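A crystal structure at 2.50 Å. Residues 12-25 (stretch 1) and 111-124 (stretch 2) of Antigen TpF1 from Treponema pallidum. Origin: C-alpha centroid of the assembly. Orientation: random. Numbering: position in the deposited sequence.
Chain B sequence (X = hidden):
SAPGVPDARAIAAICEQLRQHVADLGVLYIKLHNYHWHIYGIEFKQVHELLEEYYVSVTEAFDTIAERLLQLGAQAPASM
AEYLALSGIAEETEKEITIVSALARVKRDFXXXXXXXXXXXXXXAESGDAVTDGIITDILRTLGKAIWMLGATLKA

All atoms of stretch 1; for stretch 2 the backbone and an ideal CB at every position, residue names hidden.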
# COMPACT_ATOMS: atom_id res chain seq x y z
N ALA B 12 9.50 5.01 -43.25
CA ALA B 12 10.02 6.37 -43.36
C ALA B 12 8.91 7.38 -43.14
O ALA B 12 9.10 8.40 -42.46
CB ALA B 12 10.62 6.60 -44.73
N ALA B 13 7.76 7.12 -43.73
CA ALA B 13 6.62 8.02 -43.58
C ALA B 13 6.14 8.04 -42.13
O ALA B 13 5.82 9.10 -41.58
CB ALA B 13 5.49 7.59 -44.49
N ILE B 14 6.11 6.87 -41.50
CA ILE B 14 5.70 6.77 -40.11
C ILE B 14 6.69 7.51 -39.20
O ILE B 14 6.27 8.25 -38.31
CB ILE B 14 5.57 5.30 -39.67
CG1 ILE B 14 4.33 4.69 -40.31
CG2 ILE B 14 5.49 5.19 -38.17
CD1 ILE B 14 4.22 3.19 -40.17
N CYS B 15 7.98 7.32 -39.44
CA CYS B 15 9.00 8.00 -38.64
C CYS B 15 8.88 9.51 -38.75
O CYS B 15 9.09 10.23 -37.78
CB CYS B 15 10.40 7.59 -39.08
SG CYS B 15 10.87 5.94 -38.55
N GLU B 16 8.55 9.99 -39.94
CA GLU B 16 8.41 11.42 -40.15
C GLU B 16 7.24 11.94 -39.30
O GLU B 16 7.32 13.00 -38.70
CB GLU B 16 8.18 11.73 -41.64
CG GLU B 16 8.63 13.12 -42.06
CD GLU B 16 10.02 13.48 -41.50
OE1 GLU B 16 10.96 12.68 -41.66
OE2 GLU B 16 10.16 14.57 -40.88
N GLN B 17 6.16 11.17 -39.26
CA GLN B 17 5.00 11.54 -38.47
C GLN B 17 5.37 11.53 -36.99
O GLN B 17 5.08 12.48 -36.26
CB GLN B 17 3.87 10.53 -38.71
CG GLN B 17 3.07 10.77 -40.00
CD GLN B 17 2.25 12.05 -39.92
OE1 GLN B 17 1.23 12.11 -39.23
NE2 GLN B 17 2.71 13.08 -40.63
N LEU B 18 6.03 10.46 -36.56
CA LEU B 18 6.46 10.32 -35.17
C LEU B 18 7.34 11.50 -34.74
O LEU B 18 7.16 12.05 -33.66
CB LEU B 18 7.20 9.00 -35.00
CG LEU B 18 6.38 7.82 -34.46
CD1 LEU B 18 4.95 7.85 -34.97
CD2 LEU B 18 7.07 6.54 -34.84
N ARG B 19 8.29 11.88 -35.59
CA ARG B 19 9.18 13.00 -35.29
C ARG B 19 8.37 14.25 -35.04
O ARG B 19 8.68 15.03 -34.14
CB ARG B 19 10.15 13.25 -36.45
CG ARG B 19 11.42 12.40 -36.38
CD ARG B 19 12.22 12.44 -37.66
NE ARG B 19 12.56 13.80 -38.09
CZ ARG B 19 13.49 14.57 -37.51
NH1 ARG B 19 14.19 14.12 -36.47
NH2 ARG B 19 13.74 15.78 -38.00
N GLN B 20 7.32 14.45 -35.83
CA GLN B 20 6.50 15.62 -35.64
C GLN B 20 5.70 15.52 -34.34
O GLN B 20 5.53 16.51 -33.63
CB GLN B 20 5.54 15.82 -36.81
CG GLN B 20 4.67 17.03 -36.57
CD GLN B 20 3.81 17.40 -37.75
OE1 GLN B 20 2.93 16.63 -38.15
NE2 GLN B 20 4.07 18.58 -38.31
N HIS B 21 5.21 14.32 -34.03
CA HIS B 21 4.45 14.14 -32.79
C HIS B 21 5.30 14.51 -31.59
O HIS B 21 4.83 15.19 -30.68
CB HIS B 21 3.99 12.69 -32.65
CG HIS B 21 3.07 12.24 -33.74
ND1 HIS B 21 2.25 13.11 -34.41
CD2 HIS B 21 2.81 11.01 -34.23
CE1 HIS B 21 1.51 12.44 -35.27
NE2 HIS B 21 1.83 11.16 -35.18
N VAL B 22 6.55 14.06 -31.58
CA VAL B 22 7.45 14.36 -30.48
C VAL B 22 7.59 15.87 -30.34
O VAL B 22 7.49 16.42 -29.23
CB VAL B 22 8.84 13.75 -30.72
CG1 VAL B 22 9.82 14.25 -29.68
CG2 VAL B 22 8.74 12.23 -30.67
N ALA B 23 7.79 16.55 -31.46
CA ALA B 23 7.93 17.98 -31.47
C ALA B 23 6.66 18.67 -30.94
O ALA B 23 6.75 19.56 -30.10
CB ALA B 23 8.24 18.46 -32.87
N ASP B 24 5.50 18.25 -31.43
CA ASP B 24 4.25 18.85 -30.99
C ASP B 24 3.99 18.59 -29.52
O ASP B 24 3.56 19.49 -28.80
CB ASP B 24 3.07 18.33 -31.83
CG ASP B 24 3.06 18.88 -33.26
OD1 ASP B 24 3.68 19.93 -33.51
OD2 ASP B 24 2.41 18.28 -34.13
N LEU B 25 4.26 17.36 -29.07
CA LEU B 25 4.07 17.00 -27.67
C LEU B 25 5.00 17.84 -26.81
O LEU B 25 4.59 18.35 -25.76
CB LEU B 25 4.37 15.51 -27.45
CG LEU B 25 3.21 14.50 -27.40
CD1 LEU B 25 1.90 15.12 -27.82
CD2 LEU B 25 3.56 13.33 -28.30
N UNK B 111 -7.31 18.51 -30.32
CA UNK B 111 -7.99 18.12 -31.55
C UNK B 111 -6.99 18.11 -32.70
O UNK B 111 -7.03 17.22 -33.54
CB UNK B 111 -9.16 19.06 -31.85
N UNK B 112 -6.10 19.08 -32.74
CA UNK B 112 -5.10 19.12 -33.78
C UNK B 112 -4.24 17.85 -33.67
O UNK B 112 -3.99 17.19 -34.67
CB UNK B 112 -4.25 20.39 -33.67
N UNK B 113 -3.80 17.52 -32.46
CA UNK B 113 -3.00 16.31 -32.26
C UNK B 113 -3.78 15.07 -32.67
O UNK B 113 -3.23 14.16 -33.28
CB UNK B 113 -2.56 16.19 -30.80
N UNK B 114 -5.06 15.04 -32.31
CA UNK B 114 -5.90 13.91 -32.64
C UNK B 114 -5.95 13.63 -34.14
O UNK B 114 -5.81 12.49 -34.56
CB UNK B 114 -7.31 14.15 -32.11
N UNK B 115 -6.15 14.67 -34.95
CA UNK B 115 -6.20 14.45 -36.39
C UNK B 115 -4.82 14.02 -36.89
O UNK B 115 -4.70 13.16 -37.77
CB UNK B 115 -6.67 15.71 -37.12
N UNK B 116 -3.76 14.60 -36.34
CA UNK B 116 -2.42 14.23 -36.76
C UNK B 116 -2.11 12.78 -36.37
O UNK B 116 -1.55 12.03 -37.16
CB UNK B 116 -1.39 15.18 -36.15
N UNK B 117 -2.47 12.39 -35.15
CA UNK B 117 -2.22 11.03 -34.69
C UNK B 117 -3.02 10.03 -35.50
O UNK B 117 -2.54 8.93 -35.78
CB UNK B 117 -2.56 10.89 -33.20
N UNK B 118 -4.24 10.39 -35.88
CA UNK B 118 -5.08 9.51 -36.67
C UNK B 118 -4.43 9.18 -38.01
O UNK B 118 -4.54 8.06 -38.50
CB UNK B 118 -6.45 10.15 -36.89
N UNK B 119 -3.74 10.15 -38.61
CA UNK B 119 -3.09 9.91 -39.89
C UNK B 119 -2.02 8.85 -39.69
O UNK B 119 -1.85 7.96 -40.53
CB UNK B 119 -2.49 11.20 -40.46
N UNK B 120 -1.30 8.95 -38.58
CA UNK B 120 -0.25 8.01 -38.28
C UNK B 120 -0.83 6.62 -38.02
O UNK B 120 -0.28 5.62 -38.48
CB UNK B 120 0.56 8.49 -37.08
N UNK B 121 -1.94 6.55 -37.30
CA UNK B 121 -2.52 5.26 -37.03
C UNK B 121 -2.96 4.61 -38.33
O UNK B 121 -2.80 3.40 -38.48
CB UNK B 121 -3.70 5.39 -36.06
N UNK B 122 -3.47 5.39 -39.27
CA UNK B 122 -3.89 4.85 -40.56
C UNK B 122 -2.66 4.31 -41.30
O UNK B 122 -2.70 3.21 -41.85
CB UNK B 122 -4.60 5.92 -41.39
N UNK B 123 -1.57 5.08 -41.30
CA UNK B 123 -0.35 4.64 -41.96
C UNK B 123 0.15 3.34 -41.37
O UNK B 123 0.45 2.39 -42.08
CB UNK B 123 0.73 5.71 -41.86
N UNK B 124 0.23 3.30 -40.05
CA UNK B 124 0.70 2.13 -39.34
C UNK B 124 -0.19 0.92 -39.60
O UNK B 124 0.29 -0.18 -39.83
CB UNK B 124 0.77 2.42 -37.84

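Residues 111-124 form a helix throughout, running nearly antiparallel to helix 12-25: the axes approach to 9.8 Å with 158° between their directions.

At 111 the ideal CB has nothing of stretch 1 within 5.5 Å, and many residues would serve; it is Glu 111. Position 112 is equally remote at CB and points sideways, yet Asp 24 offers a carboxylate that a long donor could reach. Tyr 112 does so, its OH donating to Asp 24 OD2 at 3.1 Å.

The CB of 113 lies 5.5 Å from Leu 25 CD1, which suits a branched apolar chain. Leu 113 extends in the mt rotamer, placing its CD1 3.6 Å from Leu 25 CD1. Positions 114 and 115 are out of reach and tolerant; Ser 114 and Thr 115 occupy them.

Position 116 points toward stretch 1, its CB 4.1 Å from His 21 CE1 and 5.0 Å from Gln 20 OE1. A long polar chain, such as lysine, arginine or glutamine, could use that acceptor. Arg 116 sits as a knob among Gln 17, Gln 20, His 21 and Asp 24, and its NE makes a short but weak hydrogen bond (2.6 Å, 127°) to Gln 20 OE1.

At 117 CA-to-CB points away, although CB is 4.8 Å from His 21 CE1; a large apolar or aromatic chain could turn back. Phe 117 does: its CE1 approaches His 21 CG to 3.3 Å over one imidazole face, with planes inclined at 49°, while its CZ lies 4.0 Å from Leu 25 CD2. Position 118 points away and tolerates many residues; Ser 118 bonds its OG to the O of Ser 114.

At 119 CB points toward stretch 1, 4.0 Å from Gln 17 OE1, beside a polar side chain; several polar residues would suit. Gln 119 is covered only slightly.

At 120 the backbones come close, CA to CA 6.3 Å from Gln 17, and the ideal CB is 3.5 Å from His 21 NE2. A small hydroxyl residue, serine or threonine, fits well. Thr 120 pairs OG1 with His 21 NE2 in a 2.6 Å hydrogen bond, and its CG2 rests 3.7 Å from Leu 18 CD1.

Positions 121 and 122 have nothing of stretch 1 within 5.5 Å of CB, so stretch 1 sets no preference; they are Gln 121 and Val 122. At 123 CB lies 4.0 Å from Ile 14 CG1, inviting an aliphatic residue; Leu 123 also brings CD1 to 4.0 Å from Gln 17 CG. At 124, CB is 4.2 Å from Ile 14 CD1, compatible with a small residue: Ala 124.

Stretch 2 (111-124) EYLSTRFSQTQVLA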
# COMPACT_ATOMS: atom_id res chain seq x y z
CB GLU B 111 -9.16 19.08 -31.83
CG GLU B 111 -10.26 18.98 -30.79
CD GLU B 111 -11.32 20.07 -30.93
OE1 GLU B 111 -10.95 21.24 -31.15
OE2 GLU B 111 -12.52 19.75 -30.81
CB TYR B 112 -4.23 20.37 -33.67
CG TYR B 112 -2.89 20.26 -34.36
CD1 TYR B 112 -1.79 19.71 -33.70
CD2 TYR B 112 -2.71 20.70 -35.68
CE1 TYR B 112 -0.55 19.60 -34.33
CE2 TYR B 112 -1.47 20.59 -36.32
CZ TYR B 112 -0.40 20.04 -35.64
OH TYR B 112 0.83 19.89 -36.26
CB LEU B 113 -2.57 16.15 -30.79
CG LEU B 113 -1.37 16.96 -30.31
CD1 LEU B 113 -1.13 16.69 -28.84
CD2 LEU B 113 -0.15 16.59 -31.13
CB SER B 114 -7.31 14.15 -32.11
OG SER B 114 -8.13 13.01 -32.28
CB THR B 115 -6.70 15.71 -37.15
OG1 THR B 115 -5.72 16.74 -37.05
CG2 THR B 115 -8.00 16.21 -36.56
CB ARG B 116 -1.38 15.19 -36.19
CG ARG B 116 -1.54 16.60 -36.74
CD ARG B 116 -0.21 17.17 -37.21
NE ARG B 116 0.39 16.36 -38.26
CZ ARG B 116 -0.15 16.18 -39.46
NH1 ARG B 116 0.46 15.43 -40.36
NH2 ARG B 116 -1.30 16.78 -39.77
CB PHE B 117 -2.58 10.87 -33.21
CG PHE B 117 -1.53 11.41 -32.27
CD1 PHE B 117 -0.21 11.02 -32.37
CD2 PHE B 117 -1.88 12.29 -31.25
CE1 PHE B 117 0.75 11.49 -31.48
CE2 PHE B 117 -0.93 12.77 -30.36
CZ PHE B 117 0.39 12.37 -30.48
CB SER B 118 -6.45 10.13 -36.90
OG SER B 118 -7.27 10.01 -35.76
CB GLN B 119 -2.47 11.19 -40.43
CG GLN B 119 -3.44 12.35 -40.51
CD GLN B 119 -2.79 13.64 -40.96
OE1 GLN B 119 -1.66 13.96 -40.55
NE2 GLN B 119 -3.49 14.39 -41.80
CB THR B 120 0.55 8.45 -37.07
OG1 THR B 120 1.06 9.77 -37.30
CG2 THR B 120 1.72 7.51 -36.82
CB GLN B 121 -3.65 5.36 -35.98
CG GLN B 121 -5.08 5.17 -36.39
CD GLN B 121 -5.42 3.80 -36.96
OE1 GLN B 121 -5.10 2.76 -36.38
NE2 GLN B 121 -6.10 3.80 -38.09
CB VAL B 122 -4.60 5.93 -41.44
CG1 VAL B 122 -4.73 5.46 -42.88
CG2 VAL B 122 -5.98 6.21 -40.87
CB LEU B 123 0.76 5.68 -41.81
CG LEU B 123 0.71 6.92 -42.71
CD1 LEU B 123 1.90 7.83 -42.39
CD2 LEU B 123 0.75 6.49 -44.17
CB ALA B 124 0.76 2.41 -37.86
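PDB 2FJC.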